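Local atomic coordinates of immunogenic protein MPT63/MPB63 (Mycobacterium tuberculosis, PDB entry 1LMI), a protein that is a major secreted, immunogenic antigen of the tubercle bacillus with a beta-sandwich fold, whose molecular function is not established. Residues E49-V54 and T102-F107. Numbering follows the deposited sequence.
Sequences EATATV and TGKIYF
Ala50 and Ile105 pair antiparallel through two backbone hydrogen bonds, Ala50 N to Ile105 O and Ile105 N to Ala50 O, both 3.0 Å. Ala52 and Gly103 repeat the pattern, the bond from Ala52 N to Gly103 O being nearly straight (169° at the hydrogen). Gly103 has backbone angles at which a CB would press on the preceding carbonyl oxygen. The Lys104 side chain lies on the face that also carries Glu49, Thr51 and Tyr106, and crosses those of Glu49 and Thr51 obliquely. Its CB lies 3.8 Å from Ala50 O, a turn at chi2 (-67°) sets CD 3.4 Å from Thr51 OG1, and CE remains beside that hydroxyl. NZ, ending a chain bent again at chi3 and chi4, makes a long, doubtful salt bridge with Glu49 OE2; a water links the two groups, weakly on the lysine side. Glu49 OE1 is hydrogen-bonded to Ser34 OG and shares a second water with Tyr106 OH, itself hydrogen-bonded to Pro87 O. Farther along, Thr53 OG1 and Thr102 OG1 are hydrogen-bonded at 2.7 Å. On the buried face, Ala52 and Ile105 touch Phe68 of strand 68-71 in the opposing sheet of the beta-sandwich; within its own sheet, strand 46-56 lies between strand 22-33 and the outermost strand 100-109.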
loop_
_atom_site.group_PDB
_atom_site.type_symbol
_atom_site.label_atom_id
_atom_site.label_comp_id
_atom_site.label_asym_id
_atom_site.label_seq_id
_atom_site.Cartn_x
_atom_site.Cartn_y
_atom_site.Cartn_z
ATOM N N GLU A 49 -0.433 -5.693 -9.081
ATOM C CA GLU A 49 0.453 -4.653 -8.615
ATOM C C GLU A 49 -0.343 -3.357 -8.359
ATOM O O GLU A 49 -1.452 -3.184 -8.841
ATOM C CB GLU A 49 1.582 -4.365 -9.605
ATOM C CG GLU A 49 1.086 -3.860 -10.964
ATOM C CD GLU A 49 2.195 -3.441 -11.891
ATOM O OE1 GLU A 49 2.936 -4.321 -12.409
ATOM O OE2 GLU A 49 2.384 -2.243 -12.125
ATOM N N ALA A 50 0.288 -2.479 -7.570
ATOM C CA ALA A 50 -0.149 -1.090 -7.522
ATOM C C ALA A 50 1.145 -0.254 -7.422
ATOM O O ALA A 50 2.235 -0.741 -7.104
ATOM C CB ALA A 50 -1.116 -0.763 -6.411
ATOM N N THR A 51 1.034 1.035 -7.712
ATOM C CA THR A 51 2.129 1.976 -7.545
ATOM C C THR A 51 1.840 2.888 -6.359
ATOM O O THR A 51 0.826 3.591 -6.317
ATOM C CB THR A 51 2.320 2.822 -8.802
ATOM O OG1 THR A 51 2.666 1.946 -9.901
ATOM C CG2 THR A 51 3.442 3.827 -8.593
ATOM N N ALA A 52 2.715 2.839 -5.363
ATOM C CA ALA A 52 2.522 3.543 -4.100
ATOM C C ALA A 52 3.669 4.525 -3.866
ATOM O O ALA A 52 4.815 4.210 -4.206
ATOM C CB ALA A 52 2.448 2.578 -2.943
ATOM N N THR A 53 3.298 5.667 -3.327
ATOM C CA THR A 53 4.244 6.743 -3.020
ATOM C C THR A 53 3.992 7.257 -1.601
ATOM O O THR A 53 2.849 7.598 -1.263
ATOM C CB THR A 53 4.099 7.921 -3.995
ATOM O OG1 THR A 53 4.191 7.440 -5.356
ATOM C CG2 THR A 53 5.234 8.931 -3.815
ATOM N N VAL A 54 5.039 7.299 -0.773
ATOM C CA VAL A 54 4.924 7.852 0.580
ATOM C C VAL A 54 5.648 9.195 0.634
ATOM O O VAL A 54 6.709 9.378 -0.002
ATOM C CB VAL A 54 5.426 6.866 1.633
ATOM C CG1 VAL A 54 6.894 6.508 1.441
ATOM C CG2 VAL A 54 5.158 7.490 3.003
ATOM N N THR A 102 8.883 6.096 -3.939
ATOM C CA THR A 102 7.833 5.466 -4.730
ATOM C C THR A 102 8.268 4.100 -5.241
ATOM O O THR A 102 9.462 3.783 -5.309
ATOM C CB THR A 102 7.436 6.419 -5.888
ATOM O OG1 THR A 102 6.207 6.003 -6.474
ATOM C CG2 THR A 102 8.485 6.326 -7.004
ATOM N N GLY A 103 7.268 3.309 -5.624
ATOM C CA GLY A 103 7.620 2.031 -6.266
ATOM C C GLY A 103 6.394 1.146 -6.301
ATOM O O GLY A 103 5.278 1.524 -5.942
ATOM N N LYS A 104 6.610 -0.095 -6.748
ATOM C CA LYS A 104 5.504 -1.039 -6.774
ATOM C C LYS A 104 5.315 -1.843 -5.498
ATOM O O LYS A 104 6.232 -2.082 -4.720
ATOM C CB LYS A 104 5.761 -2.057 -7.910
ATOM C CG LYS A 104 5.999 -1.379 -9.254
ATOM C CD LYS A 104 4.753 -0.681 -9.741
ATOM C CE LYS A 104 4.552 -0.707 -11.241
ATOM N NZ LYS A 104 5.752 -0.391 -12.049
ATOM N N ILE A 105 4.071 -2.292 -5.334
ATOM C CA ILE A 105 3.722 -3.276 -4.300
ATOM C C ILE A 105 2.947 -4.361 -5.036
ATOM O O ILE A 105 2.288 -4.068 -6.042
ATOM C CB ILE A 105 2.893 -2.658 -3.164
ATOM C CG1 ILE A 105 1.683 -1.854 -3.660
ATOM C CG2 ILE A 105 3.751 -1.784 -2.230
ATOM C CD1 ILE A 105 0.760 -1.378 -2.556
ATOM N N TYR A 106 3.039 -5.599 -4.595
ATOM C CA TYR A 106 2.399 -6.722 -5.272
ATOM C C TYR A 106 1.436 -7.503 -4.392
ATOM O O TYR A 106 1.538 -7.451 -3.172
ATOM C CB TYR A 106 3.519 -7.651 -5.778
ATOM C CG TYR A 106 4.391 -6.962 -6.818
ATOM C CD1 TYR A 106 3.933 -6.861 -8.116
ATOM C CD2 TYR A 106 5.628 -6.415 -6.502
ATOM C CE1 TYR A 106 4.692 -6.245 -9.096
ATOM C CE2 TYR A 106 6.396 -5.790 -7.475
ATOM C CZ TYR A 106 5.917 -5.713 -8.766
ATOM O OH TYR A 106 6.688 -5.073 -9.721
ATOM N N PHE A 107 0.523 -8.239 -5.029
ATOM C CA PHE A 107 -0.493 -9.046 -4.349
ATOM C C PHE A 107 -0.678 -10.380 -5.091
ATOM O O PHE A 107 -0.499 -10.404 -6.318
ATOM C CB PHE A 107 -1.836 -8.314 -4.288
ATOM C CG PHE A 107 -1.756 -6.885 -3.786
ATOM C CD1 PHE A 107 -1.798 -6.588 -2.443
ATOM C CD2 PHE A 107 -1.636 -5.856 -4.709
ATOM C CE1 PHE A 107 -1.705 -5.285 -2.027
ATOM C CE2 PHE A 107 -1.535 -4.529 -4.279
ATOM C CZ PHE A 107 -1.567 -4.237 -2.933
HETATM O O HOH W 1 3.658 -1.359 -14.581
HETATM O O HOH W 2 5.983 -4.228 -12.172
#